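Local coordinates for protein putative acetamidase/formamidase (Yersinia enterocolitica subsp. palearctica serotype O:3, PDB 5UBU) that probably hydrolyses carbon-nitrogen bonds other than peptide bonds in linear amides, and binds sodium ions, at residues Q33-Y38 with F83-G89; M92-A96 with V245-K249; H117-I123 with C231-F237; S254-M258 with D283-W287. Numbering follows the deposited sequence.

Interaction 1: Q33-Y38 with F83-G89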
loop_
_atom_site.group_PDB
_atom_site.type_symbol
_atom_site.label_atom_id
_atom_site.label_comp_id
_atom_site.label_asym_id
_atom_site.label_seq_id
_atom_site.Cartn_x
_atom_site.Cartn_y
_atom_site.Cartn_z
ATOM N N GLN B 33 -5.136 -36.141 -17.455
ATOM C CA GLN B 33 -4.878 -35.317 -16.278
ATOM C C GLN B 33 -5.192 -36.041 -14.956
ATOM O O GLN B 33 -4.454 -35.894 -13.986
ATOM C CB GLN B 33 -5.678 -34.006 -16.367
ATOM C CG GLN B 33 -5.473 -33.048 -15.198
ATOM C CD GLN B 33 -4.043 -32.552 -15.075
ATOM O OE1 GLN B 33 -3.386 -32.246 -16.078
ATOM N NE2 GLN B 33 -3.565 -32.420 -13.839
ATOM N N LYS B 34 -6.286 -36.802 -14.939
ATOM C CA LYS B 34 -6.756 -37.579 -13.762
ATOM C C LYS B 34 -7.288 -36.693 -12.634
ATOM O O LYS B 34 -8.480 -36.766 -12.323
ATOM C CB LYS B 34 -5.707 -38.577 -13.249
ATOM C CG LYS B 34 -5.352 -39.627 -14.290
ATOM C CD LYS B 34 -4.467 -40.759 -13.791
ATOM C CE LYS B 34 -4.178 -41.703 -14.958
ATOM N NZ LYS B 34 -3.309 -42.868 -14.612
ATOM N N GLU B 35 -6.413 -35.883 -12.032
ATOM C CA GLU B 35 -6.841 -34.965 -10.990
ATOM C C GLU B 35 -6.208 -33.592 -11.240
ATOM O O GLU B 35 -5.002 -33.465 -11.482
ATOM C CB GLU B 35 -6.576 -35.472 -9.551
ATOM C CG GLU B 35 -5.147 -35.485 -9.024
ATOM C CD GLU B 35 -5.104 -35.695 -7.494
ATOM O OE1 GLU B 35 -5.966 -35.107 -6.783
ATOM O OE2 GLU B 35 -4.195 -36.414 -6.998
ATOM N N PHE B 36 -7.046 -32.560 -11.231
ATOM C CA PHE B 36 -6.597 -31.195 -11.426
ATOM C C PHE B 36 -6.052 -30.697 -10.097
ATOM O O PHE B 36 -6.519 -31.131 -9.041
ATOM C CB PHE B 36 -7.750 -30.340 -11.924
ATOM C CG PHE B 36 -8.166 -30.659 -13.329
ATOM C CD1 PHE B 36 -8.898 -31.804 -13.603
ATOM C CD2 PHE B 36 -7.821 -29.815 -14.379
ATOM C CE1 PHE B 36 -9.263 -32.113 -14.900
ATOM C CE2 PHE B 36 -8.197 -30.112 -15.676
ATOM C CZ PHE B 36 -8.917 -31.264 -15.937
ATOM N N HIS B 37 -5.070 -29.795 -10.136
ATOM C CA HIS B 37 -4.449 -29.300 -8.897
ATOM C C HIS B 37 -4.771 -27.871 -8.535
ATOM O O HIS B 37 -4.947 -27.016 -9.409
ATOM C CB HIS B 37 -2.923 -29.454 -8.947
ATOM C CG HIS B 37 -2.468 -30.841 -9.277
ATOM N ND1 HIS B 37 -1.975 -31.177 -10.520
ATOM C CD2 HIS B 37 -2.466 -31.984 -8.546
ATOM C CE1 HIS B 37 -1.666 -32.462 -10.533
ATOM N NE2 HIS B 37 -1.956 -32.974 -9.349
ATOM N N TYR B 38 -4.820 -27.639 -7.224
ATOM C CA TYR B 38 -5.079 -26.325 -6.636
ATOM C C TYR B 38 -3.826 -25.729 -5.973
ATOM O O TYR B 38 -3.906 -24.693 -5.303
ATOM C CB TYR B 38 -6.270 -26.395 -5.670
ATOM C CG TYR B 38 -7.573 -26.594 -6.408
ATOM C CD1 TYR B 38 -8.298 -25.493 -6.869
ATOM C CD2 TYR B 38 -8.073 -27.871 -6.671
ATOM C CE1 TYR B 38 -9.491 -25.654 -7.558
ATOM C CE2 TYR B 38 -9.269 -28.037 -7.355
ATOM C CZ TYR B 38 -9.972 -26.921 -7.799
ATOM O OH TYR B 38 -11.154 -27.060 -8.485
ATOM N N PHE B 83 -9.769 -22.214 -3.140
ATOM C CA PHE B 83 -9.798 -23.312 -4.110
ATOM C C PHE B 83 -10.560 -22.996 -5.400
ATOM O O PHE B 83 -11.703 -23.405 -5.588
ATOM C CB PHE B 83 -10.331 -24.606 -3.476
ATOM C CG PHE B 83 -9.490 -25.113 -2.337
ATOM C CD1 PHE B 83 -8.435 -25.978 -2.577
ATOM C CD2 PHE B 83 -9.758 -24.732 -1.019
ATOM C CE1 PHE B 83 -7.657 -26.454 -1.528
ATOM C CE2 PHE B 83 -8.987 -25.206 0.032
ATOM C CZ PHE B 83 -7.932 -26.065 -0.223
ATOM N N LEU B 84 -9.892 -22.237 -6.261
ATOM C CA LEU B 84 -10.376 -21.880 -7.583
ATOM C C LEU B 84 -9.230 -22.167 -8.546
ATOM O O LEU B 84 -8.089 -22.388 -8.127
ATOM C CB LEU B 84 -10.753 -20.403 -7.687
ATOM C CG LEU B 84 -11.973 -19.860 -6.928
ATOM C CD1 LEU B 84 -12.135 -18.376 -7.244
ATOM C CD2 LEU B 84 -13.244 -20.627 -7.305
ATOM N N ASN B 85 -9.540 -22.165 -9.834
ATOM C CA ASN B 85 -8.547 -22.381 -10.883
ATOM C C ASN B 85 -7.895 -23.777 -10.855
ATOM O O ASN B 85 -6.700 -23.906 -10.590
ATOM C CB ASN B 85 -7.460 -21.285 -10.841
ATOM C CG ASN B 85 -8.034 -19.880 -10.867
ATOM O OD1 ASN B 85 -9.177 -19.659 -11.278
ATOM N ND2 ASN B 85 -7.232 -18.915 -10.429
ATOM N N PRO B 86 -8.689 -24.830 -11.116
ATOM C CA PRO B 86 -8.121 -26.175 -11.182
ATOM C C PRO B 86 -7.066 -26.195 -12.289
ATOM O O PRO B 86 -7.343 -25.746 -13.403
ATOM C CB PRO B 86 -9.324 -27.041 -11.556
ATOM C CG PRO B 86 -10.286 -26.101 -12.188
ATOM C CD PRO B 86 -10.131 -24.849 -11.390
ATOM N N GLN B 87 -5.881 -26.716 -11.979
ATOM C CA GLN B 87 -4.763 -26.716 -12.932
ATOM C C GLN B 87 -4.467 -27.993 -13.684
ATOM O O GLN B 87 -4.530 -29.076 -13.117
ATOM C CB GLN B 87 -3.464 -26.357 -12.178
ATOM C CG GLN B 87 -3.472 -24.977 -11.546
ATOM C CD GLN B 87 -3.528 -23.876 -12.580
ATOM O OE1 GLN B 87 -2.673 -23.794 -13.477
ATOM N NE2 GLN B 87 -4.513 -22.996 -12.441
ATOM N N ASN B 88 -4.158 -27.840 -14.972
ATOM C CA ASN B 88 -3.683 -28.947 -15.801
ATOM C C ASN B 88 -2.181 -28.968 -15.547
ATOM O O ASN B 88 -1.578 -27.917 -15.294
ATOM C CB ASN B 88 -3.966 -28.724 -17.285
ATOM C CG ASN B 88 -5.350 -29.154 -17.682
ATOM O OD1 ASN B 88 -6.231 -28.336 -17.889
ATOM N ND2 ASN B 88 -5.559 -30.463 -17.747
ATOM N N GLY B 89 -1.579 -30.147 -15.601
ATOM C CA GLY B 89 -0.142 -30.278 -15.356
ATOM C C GLY B 89 0.105 -31.119 -14.116
ATOM O O GLY B 89 -0.845 -31.617 -13.505
#
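The two segments run roughly antiparallel, their end-to-end directions 143° apart, and meet in a single antiparallel beta bridge of the acetamidase/formamidase fold. His-37 and Gln-87 form a hydrogen-bonded pair, CA to CA 4.8 Å: His-37 N donates to Gln-87 O (3.1 Å) and Gln-87 N to His-37 O (2.8 Å). The loop after helix 30-33 is fastened to the start of strand 87-93. Lys-34 leaves the helix with positive phi (70°), turning the chain toward the bridge at His-37; Gln-33, the last helical residue, also points at the strand. The Gln-33 amide acts like a further backbone group: OE1 accepts from Gly-89 N (2.8 Å) and Asn-88 ND2 (3.3 Å). At the other end, Tyr-38 and Phe-83 form an offset edge-to-face pair, centroids 6.0 Å apart and planes at 68°, with the edge of Phe-83 toward the Tyr-38 face; both pack on Ile-179 of the second subunit. Pro-86 CA makes a CH-pi contact 4.2 Å from the Tyr-38 centroid, while Pro-86 CB meets Phe-36 CB at 3.7 Å. Tyr-38 OH is hydrogen-bonded to Glu-65. Gln-33 NE2 completes the amide pairing by donating to Gly-89 O at 2.9 Å, N-H...O angle 172°.

Interaction 2: M92-A96 with V245-K249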
loop_
_atom_site.group_PDB
_atom_site.type_symbol
_atom_site.label_atom_id
_atom_site.label_comp_id
_atom_site.label_asym_id
_atom_site.label_seq_id
_atom_site.Cartn_x
_atom_site.Cartn_y
_atom_site.Cartn_z
HETATM N N MSE B 92 6.175 -31.997 -18.110
HETATM C CA MSE B 92 7.643 -32.013 -18.005
HETATM C C MSE B 92 8.288 -31.765 -19.337
HETATM O O MSE B 92 7.884 -32.351 -20.338
HETATM C CB MSE B 92 8.130 -33.365 -17.494
HETATM C CG MSE B 92 7.356 -33.849 -16.267
HETATM SE SE MSE B 92 7.733 -32.714 -14.696
HETATM C CE MSE B 92 9.470 -33.474 -14.128
ATOM N N ILE B 93 9.278 -30.877 -19.366
ATOM C CA ILE B 93 9.996 -30.573 -20.598
ATOM C C ILE B 93 11.371 -31.228 -20.467
ATOM O O ILE B 93 12.119 -30.937 -19.530
ATOM C CB ILE B 93 10.124 -29.056 -20.877
ATOM C CG1 ILE B 93 8.743 -28.397 -21.068
ATOM C CG2 ILE B 93 10.945 -28.819 -22.137
ATOM C CD1 ILE B 93 7.885 -28.295 -19.829
ATOM N N ASN B 94 11.683 -32.114 -21.407
ATOM C CA ASN B 94 12.940 -32.845 -21.423
ATOM C C ASN B 94 14.142 -31.904 -21.538
ATOM O O ASN B 94 14.265 -31.161 -22.512
ATOM C CB ASN B 94 12.938 -33.846 -22.599
ATOM C CG ASN B 94 14.136 -34.783 -22.577
ATOM O OD1 ASN B 94 14.918 -34.790 -21.640
ATOM N ND2 ASN B 94 14.272 -35.588 -23.609
ATOM N N GLY B 95 15.021 -31.961 -20.533
ATOM C CA GLY B 95 16.233 -31.136 -20.482
ATOM C C GLY B 95 16.140 -29.882 -19.625
ATOM O O GLY B 95 17.166 -29.286 -19.297
ATOM N N ALA B 96 14.923 -29.479 -19.254
ATOM C CA ALA B 96 14.732 -28.269 -18.441
ATOM C C ALA B 96 15.341 -28.402 -17.045
ATOM O O ALA B 96 15.155 -29.413 -16.371
ATOM C CB ALA B 96 13.253 -27.923 -18.339
ATOM N N VAL B 245 5.335 -25.467 -26.600
ATOM C CA VAL B 245 6.262 -25.250 -25.495
ATOM C C VAL B 245 7.684 -25.522 -25.955
ATOM O O VAL B 245 7.951 -26.581 -26.526
ATOM C CB VAL B 245 5.912 -26.189 -24.323
ATOM C CG1 VAL B 245 6.844 -25.956 -23.134
ATOM C CG2 VAL B 245 4.451 -26.002 -23.921
ATOM N N ASP B 246 8.595 -24.579 -25.717
ATOM C CA ASP B 246 9.983 -24.760 -26.119
ATOM C C ASP B 246 10.850 -24.406 -24.901
ATOM O O ASP B 246 10.327 -23.988 -23.857
ATOM C CB ASP B 246 10.304 -23.940 -27.372
ATOM C CG ASP B 246 11.488 -24.526 -28.198
ATOM O OD1 ASP B 246 12.410 -25.153 -27.623
ATOM O OD2 ASP B 246 11.494 -24.344 -29.448
ATOM N N LEU B 247 12.163 -24.612 -25.023
ATOM C CA LEU B 247 13.090 -24.392 -23.926
ATOM C C LEU B 247 14.283 -23.546 -24.333
ATOM O O LEU B 247 14.931 -23.830 -25.339
ATOM C CB LEU B 247 13.598 -25.753 -23.459
ATOM C CG LEU B 247 14.569 -25.831 -22.279
ATOM C CD1 LEU B 247 13.888 -25.365 -21.007
ATOM C CD2 LEU B 247 15.063 -27.251 -22.119
ATOM N N ILE B 248 14.561 -22.507 -23.542
ATOM C CA ILE B 248 15.700 -21.614 -23.757
ATOM C C ILE B 248 16.671 -21.924 -22.628
ATOM O O ILE B 248 16.330 -21.826 -21.455
ATOM C CB ILE B 248 15.301 -20.123 -23.750
ATOM C CG1 ILE B 248 14.358 -19.816 -24.922
ATOM C CG2 ILE B 248 16.548 -19.250 -23.850
ATOM C CD1 ILE B 248 13.654 -18.481 -24.813
ATOM N N LYS B 249 17.885 -22.299 -22.992
ATOM C CA LYS B 249 18.891 -22.682 -22.017
ATOM C C LYS B 249 19.647 -21.520 -21.410
ATOM O O LYS B 249 19.991 -20.562 -22.094
ATOM C CB LYS B 249 19.914 -23.618 -22.670
ATOM C CG LYS B 249 19.338 -24.888 -23.293
ATOM C CD LYS B 249 18.677 -25.848 -22.308
ATOM C CE LYS B 249 19.669 -26.447 -21.314
ATOM N NZ LYS B 249 19.028 -27.441 -20.422
#
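A type II beta turn, Ile-93 to Ala-96, follows the end of strand 87-93 and packs against the end of strand 239-248, part of the large mixed sheet. The contact is one of shape: no bridge pairs the segments, and the nearest CA atoms, of Ala-96 and Leu-247, are 6.9 Å apart. The turn is closed by Ala-96 N to Ile-93 O (3.2 Å), leaving a concave surface between Ile-93 and Ala-96. Leu-247 is the bump that fills it. Its CD2 lies 3.6 Å from Ala-96 N and 3.8 Å from Gly-95 C, while its CD1 touches Ala-96 CB at 3.8 Å. Gly-95 has phi/psi of 99/-15°, where a CB would jam against the preceding carbonyl oxygen; pointing toward the strand, it would only reach contact distance of Leu-247 CD2 (3.8 Å). Ile-93, the first residue of the turn, points toward strand 239-248 and fits between Val-245 and Leu-247: its CG1 meets Val-245 CG1 at 3.7 Å and its CG2 lies 4.3 Å from Leu-247 CB. Ile-102 touches all four apolar side chains and Ile-50 adds to Ile-93 and Val-245, so the interlock extends to strands 101-111 and 48-50. At the solvent-facing side Lys-249 curls over the turn; its ammonium is salt-bridged to Asp-100, and Lys-249 NZ lies 2.9 Å from Gly-95 O.

Interaction 3: H117-I123 with C231-F237. With NA (sodium ion), chain G.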
loop_
_atom_site.group_PDB
_atom_site.type_symbol
_atom_site.label_atom_id
_atom_site.label_comp_id
_atom_site.label_asym_id
_atom_site.label_seq_id
_atom_site.Cartn_x
_atom_site.Cartn_y
_atom_site.Cartn_z
ATOM N N HIS B 117 -20.891 -22.330 -22.264
ATOM C CA HIS B 117 -21.205 -21.140 -21.492
ATOM C C HIS B 117 -20.029 -20.718 -20.617
ATOM O O HIS B 117 -19.330 -21.559 -20.056
ATOM C CB HIS B 117 -22.446 -21.328 -20.600
ATOM C CG HIS B 117 -23.727 -21.497 -21.360
ATOM N ND1 HIS B 117 -24.198 -22.730 -21.752
ATOM C CD2 HIS B 117 -24.650 -20.585 -21.778
ATOM C CE1 HIS B 117 -25.359 -22.579 -22.365
ATOM N NE2 HIS B 117 -25.658 -21.291 -22.388
ATOM N N GLY B 118 -19.821 -19.406 -20.546
ATOM C CA GLY B 118 -18.810 -18.805 -19.693
ATOM C C GLY B 118 -19.543 -18.395 -18.427
ATOM O O GLY B 118 -20.758 -18.367 -18.414
ATOM N N ILE B 119 -18.809 -18.063 -17.371
ATOM C CA ILE B 119 -19.413 -17.669 -16.095
ATOM C C ILE B 119 -18.692 -16.519 -15.421
ATOM O O ILE B 119 -17.482 -16.559 -15.262
ATOM C CB ILE B 119 -19.370 -18.841 -15.090
ATOM C CG1 ILE B 119 -20.163 -20.041 -15.632
ATOM C CG2 ILE B 119 -19.995 -18.439 -13.755
ATOM C CD1 ILE B 119 -19.958 -21.332 -14.842
ATOM N N CYS B 120 -19.440 -15.499 -15.029
ATOM C CA CYS B 120 -18.890 -14.380 -14.278
ATOM C C CYS B 120 -19.626 -14.439 -12.949
ATOM O O CYS B 120 -20.835 -14.688 -12.916
ATOM C CB CYS B 120 -19.123 -13.032 -14.949
ATOM S SG CYS B 120 -18.443 -11.658 -13.965
ATOM N N ALA B 121 -18.905 -14.219 -11.854
ATOM C CA ALA B 121 -19.513 -14.291 -10.534
ATOM C C ALA B 121 -18.952 -13.294 -9.548
ATOM O O ALA B 121 -17.788 -12.898 -9.635
ATOM C CB ALA B 121 -19.346 -15.702 -9.975
HETATM N N MSE B 122 -19.814 -12.900 -8.615
HETATM C CA MSE B 122 -19.467 -11.984 -7.546
HETATM C C MSE B 122 -19.463 -12.858 -6.335
HETATM O O MSE B 122 -20.507 -13.200 -5.794
HETATM C CB MSE B 122 -20.471 -10.859 -7.414
HETATM C CG MSE B 122 -20.112 -9.690 -8.319
HETATM SE SE MSE B 122 -21.656 -8.440 -8.354
HETATM C CE MSE B 122 -21.480 -7.681 -6.563
ATOM N N ILE B 123 -18.267 -13.263 -5.933
ATOM C CA ILE B 123 -18.067 -14.130 -4.787
ATOM C C ILE B 123 -17.970 -13.280 -3.520
ATOM O O ILE B 123 -17.225 -12.297 -3.499
ATOM C CB ILE B 123 -16.784 -14.955 -4.977
ATOM C CG1 ILE B 123 -16.880 -15.743 -6.299
ATOM C CG2 ILE B 123 -16.556 -15.867 -3.774
ATOM C CD1 ILE B 123 -15.637 -16.514 -6.682
ATOM N N CYS B 231 -14.369 -7.206 -10.518
ATOM C CA CYS B 231 -15.392 -7.861 -9.667
ATOM C C CYS B 231 -14.902 -9.160 -9.024
ATOM O O CYS B 231 -15.612 -9.741 -8.196
ATOM C CB CYS B 231 -16.693 -8.120 -10.418
ATOM S SG CYS B 231 -16.687 -9.551 -11.505
ATOM N N GLY B 232 -13.700 -9.609 -9.410
ATOM C CA GLY B 232 -13.108 -10.835 -8.876
ATOM C C GLY B 232 -12.959 -11.908 -9.931
ATOM O O GLY B 232 -12.031 -12.727 -9.861
ATOM N N THR B 233 -13.872 -11.914 -10.907
ATOM C CA THR B 233 -13.842 -12.902 -11.988
ATOM C C THR B 233 -14.076 -12.281 -13.358
ATOM O O THR B 233 -14.719 -11.246 -13.493
ATOM C CB THR B 233 -14.937 -13.994 -11.807
ATOM O OG1 THR B 233 -16.238 -13.438 -12.031
ATOM C CG2 THR B 233 -14.887 -14.616 -10.422
ATOM N N ALA B 234 -13.552 -12.952 -14.370
ATOM C CA ALA B 234 -13.720 -12.557 -15.753
ATOM C C ALA B 234 -14.832 -13.476 -16.250
ATOM O O ALA B 234 -15.675 -13.892 -15.454
ATOM C CB ALA B 234 -12.432 -12.798 -16.514
ATOM N N VAL B 235 -14.878 -13.751 -17.553
ATOM C CA VAL B 235 -15.859 -14.700 -18.082
ATOM C C VAL B 235 -15.088 -16.020 -18.092
ATOM O O VAL B 235 -14.353 -16.314 -19.024
ATOM C CB VAL B 235 -16.410 -14.311 -19.475
ATOM C CG1 VAL B 235 -17.254 -15.439 -20.055
ATOM C CG2 VAL B 235 -17.226 -13.024 -19.374
ATOM N N GLU B 236 -15.258 -16.785 -17.016
ATOM C CA GLU B 236 -14.580 -18.062 -16.822
ATOM C C GLU B 236 -15.196 -19.156 -17.692
ATOM O O GLU B 236 -16.428 -19.323 -17.696
ATOM C CB GLU B 236 -14.736 -18.496 -15.362
ATOM C CG GLU B 236 -14.402 -17.444 -14.310
ATOM C CD GLU B 236 -12.960 -16.997 -14.328
ATOM O OE1 GLU B 236 -12.687 -15.904 -13.775
ATOM O OE2 GLU B 236 -12.102 -17.721 -14.880
ATOM N N PHE B 237 -14.365 -19.924 -18.400
ATOM C CA PHE B 237 -14.896 -21.000 -19.250
ATOM C C PHE B 237 -13.913 -22.162 -19.441
ATOM O O PHE B 237 -12.718 -22.038 -19.189
ATOM C CB PHE B 237 -15.375 -20.444 -20.616
ATOM C CG PHE B 237 -14.270 -20.179 -21.617
ATOM C CD1 PHE B 237 -13.272 -19.263 -21.363
ATOM C CD2 PHE B 237 -14.283 -20.801 -22.859
ATOM C CE1 PHE B 237 -12.272 -19.018 -22.302
ATOM C CE2 PHE B 237 -13.288 -20.540 -23.802
ATOM C CZ PHE B 237 -12.289 -19.642 -23.519
HETATM NA NA NA G . -10.563 -16.609 -13.679
HETATM O O HOH W 1 -16.020 -12.104 -6.780
#
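A side-chain hydroxyl takes over where the backbone pairing stops: Thr-233 OG1 accepts from Ala-121 N at 2.8 Å (174°). The antiparallel bridge is a single one, Ile-119 with Glu-236, made by Ile-119 N to Glu-236 O (2.7 Å) and Glu-236 N to Ile-119 O (2.8 Å). It joins edge strand 117-122 to the weakly bonded strand 236-237. A CB on Gly-118 would clash with Val-235 CG1, 2.4 Å away. Cys-120 SG and Cys-231 SG pack at 3.7 Å, too far for a disulfide, and water 1 links Ile-123 N (2.7 Å) to Cys-231 O (2.8 Å). Thr-233 O is hydrogen-bonded to Ser-304 OG of the third subunit. Glu-236 turns its carboxylate away to grip sodium with OE1 and OE2, both at 2.2 Å, together with Asp-220 and His-222, which bind the same ion, while Ala-234 N donates to its OE1 (3.1 Å). The chemistry thus implies a metal ligand whose backbone is fixed by strand pairing and whose carboxylate is oriented from its own segment.

Interaction 4: S254-M258 with D283-W287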
loop_
_atom_site.group_PDB
_atom_site.type_symbol
_atom_site.label_atom_id
_atom_site.label_comp_id
_atom_site.label_asym_id
_atom_site.label_seq_id
_atom_site.Cartn_x
_atom_site.Cartn_y
_atom_site.Cartn_z
ATOM N N SER B 254 14.130 -13.348 -13.266
ATOM C CA SER B 254 13.620 -13.299 -11.908
ATOM C C SER B 254 12.101 -13.283 -11.931
ATOM O O SER B 254 11.468 -13.715 -10.968
ATOM C CB SER B 254 14.154 -12.078 -11.167
ATOM O OG SER B 254 15.553 -12.184 -11.012
ATOM N N TRP B 255 11.527 -12.784 -13.030
ATOM C CA TRP B 255 10.081 -12.685 -13.180
ATOM C C TRP B 255 9.631 -13.119 -14.563
ATOM O O TRP B 255 10.443 -13.197 -15.476
ATOM C CB TRP B 255 9.634 -11.244 -12.940
ATOM C CG TRP B 255 9.878 -10.814 -11.568
ATOM C CD1 TRP B 255 10.994 -10.212 -11.083
ATOM C CD2 TRP B 255 8.998 -10.979 -10.464
ATOM N NE1 TRP B 255 10.859 -9.974 -9.742
ATOM C CE2 TRP B 255 9.643 -10.446 -9.333
ATOM C CE3 TRP B 255 7.713 -11.523 -10.319
ATOM C CZ2 TRP B 255 9.055 -10.432 -8.075
ATOM C CZ3 TRP B 255 7.129 -11.521 -9.066
ATOM C CH2 TRP B 255 7.799 -10.975 -7.957
ATOM N N PRO B 256 8.334 -13.422 -14.717
ATOM C CA PRO B 256 7.842 -13.806 -16.038
ATOM C C PRO B 256 7.903 -12.663 -17.035
ATOM O O PRO B 256 7.774 -11.506 -16.653
ATOM C CB PRO B 256 6.362 -14.162 -15.788
ATOM C CG PRO B 256 6.268 -14.467 -14.335
ATOM C CD PRO B 256 7.315 -13.630 -13.664
ATOM N N ARG B 257 8.105 -13.005 -18.301
ATOM C CA ARG B 257 8.135 -12.033 -19.386
ATOM C C ARG B 257 7.299 -12.580 -20.513
ATOM O O ARG B 257 7.062 -13.781 -20.584
ATOM C CB ARG B 257 9.552 -11.801 -19.869
ATOM C CG ARG B 257 10.430 -11.118 -18.855
ATOM C CD ARG B 257 11.883 -11.106 -19.297
ATOM N NE ARG B 257 12.705 -10.358 -18.345
ATOM C CZ ARG B 257 14.024 -10.210 -18.426
ATOM N NH1 ARG B 257 14.717 -10.762 -19.415
ATOM N NH2 ARG B 257 14.654 -9.508 -17.503
HETATM N N MSE B 258 6.811 -11.703 -21.374
HETATM C CA MSE B 258 6.029 -12.159 -22.516
HETATM C C MSE B 258 6.386 -11.321 -23.708
HETATM O O MSE B 258 7.053 -10.296 -23.602
HETATM C CB MSE B 258 4.527 -12.315 -22.204
HETATM C CG MSE B 258 3.693 -11.051 -22.308
HETATM SE SE MSE B 258 2.992 -10.754 -24.137
HETATM C CE MSE B 258 2.189 -8.990 -23.767
ATOM N N ASP B 283 12.322 -4.745 -13.957
ATOM C CA ASP B 283 12.689 -5.944 -14.707
ATOM C C ASP B 283 12.837 -5.598 -16.181
ATOM O O ASP B 283 13.746 -6.098 -16.841
ATOM C CB ASP B 283 11.650 -7.047 -14.581
ATOM C CG ASP B 283 12.099 -8.334 -15.250
ATOM O OD1 ASP B 283 13.062 -8.945 -14.747
ATOM O OD2 ASP B 283 11.483 -8.748 -16.261
ATOM N N LEU B 284 11.932 -4.758 -16.688
ATOM C CA LEU B 284 11.981 -4.338 -18.083
ATOM C C LEU B 284 13.298 -3.606 -18.353
ATOM O O LEU B 284 13.981 -3.888 -19.338
ATOM C CB LEU B 284 10.780 -3.451 -18.432
ATOM C CG LEU B 284 10.664 -2.967 -19.879
ATOM C CD1 LEU B 284 10.680 -4.138 -20.843
ATOM C CD2 LEU B 284 9.395 -2.164 -20.050
ATOM N N ILE B 285 13.659 -2.691 -17.452
ATOM C CA ILE B 285 14.911 -1.931 -17.567
ATOM C C ILE B 285 16.112 -2.876 -17.588
ATOM O O ILE B 285 17.021 -2.696 -18.391
ATOM C CB ILE B 285 15.052 -0.883 -16.440
ATOM C CG1 ILE B 285 13.999 0.212 -16.633
ATOM C CG2 ILE B 285 16.433 -0.239 -16.465
ATOM C CD1 ILE B 285 13.900 1.191 -15.485
ATOM N N TYR B 286 16.116 -3.884 -16.718
ATOM C CA TYR B 286 17.233 -4.823 -16.708
ATOM C C TYR B 286 17.282 -5.658 -18.002
ATOM O O TYR B 286 18.368 -6.038 -18.475
ATOM C CB TYR B 286 17.225 -5.745 -15.490
ATOM C CG TYR B 286 17.439 -5.083 -14.144
ATOM C CD1 TYR B 286 18.171 -3.895 -14.008
ATOM C CD2 TYR B 286 17.057 -5.741 -12.976
ATOM C CE1 TYR B 286 18.389 -3.330 -12.755
ATOM C CE2 TYR B 286 17.302 -5.188 -11.727
ATOM C CZ TYR B 286 17.970 -3.988 -11.621
ATOM O OH TYR B 286 18.202 -3.443 -10.378
ATOM N N TRP B 287 16.105 -5.925 -18.558
ATOM C CA TRP B 287 15.979 -6.684 -19.792
ATOM C C TRP B 287 16.517 -5.858 -20.959
ATOM O O TRP B 287 17.269 -6.372 -21.796
ATOM C CB TRP B 287 14.515 -7.105 -19.982
ATOM C CG TRP B 287 14.217 -8.017 -21.130
ATOM C CD1 TRP B 287 15.105 -8.777 -21.844
ATOM C CD2 TRP B 287 12.917 -8.446 -21.540
ATOM N NE1 TRP B 287 14.441 -9.551 -22.756
ATOM C CE2 TRP B 287 13.095 -9.383 -22.581
ATOM C CE3 TRP B 287 11.615 -8.093 -21.160
ATOM C CZ2 TRP B 287 12.026 -9.970 -23.250
ATOM C CZ3 TRP B 287 10.547 -8.677 -21.824
ATOM C CH2 TRP B 287 10.761 -9.611 -22.856
#
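Ser-254 opens the approach to strand 257-260 without touching the helix. Trp-255 follows and sets its ring edge near the carboxylate, with CD1 4.4 Å from Asp-283 OD1; the indole also packs on Asp-133 of the second subunit. Pro-256 points away. Arg-257 carries the contact. With chi2 to chi4 all near 180° the side chain is extended beyond CB and reaches the helix, where its guanidinium meets Asp-283 edge-on: Arg-257 NE donates to Asp-283 OD2 at 2.9 Å (168°) and Arg-257 NH2 to Asp-283 OD1 at 3.2 Å (158°). Asp-283 OD2 is also hydrogen-bonded to Ser-266. The same guanidinium lies flat on Trp-287, one helical turn later, with centres 3.8 Å apart and planes at 12°. Arg-257 CZ is 3.8 Å from the centroid of the Trp-287 five-membered ring (cation-pi), and Arg-257 CD is 3.6 Å from that of its six-membered ring (CH-pi). Met-258 points away, although its O lies 3.8 Å from Trp-287 CH2. Combining a bidentate salt bridge with a stacked cation-pi contact, this is helix-on-sheet packing: helix 273-291 is joined to the large mixed sheet through a buried arginine.

Interactions 1, 3 and 4 are buried, whereas interaction 2 is partly exposed. Strand 87-93 serves interaction 1 at its start and interaction 2 at its end, the centres of the two contacts about 22 Å apart. Interactions 2 and 4 reach the large mixed sheet, through apolar interlock and a charged, stacked arginine respectively. Interactions 1, 2 and 3 reach the second mixed sheet, so interaction 2 joins the two; 1 and 3 rest on single antiparallel bridges plus side-chain hydrogen bonds and touch at Leu-84 CD1 and Ile-123 CD1, 4.0 Å apart. Both lie by sodium: Glu-236 is a ligand, and the Asn-85 side chain is about 4 Å from one ion. Subunit contacts accompany 1, 3 and 4.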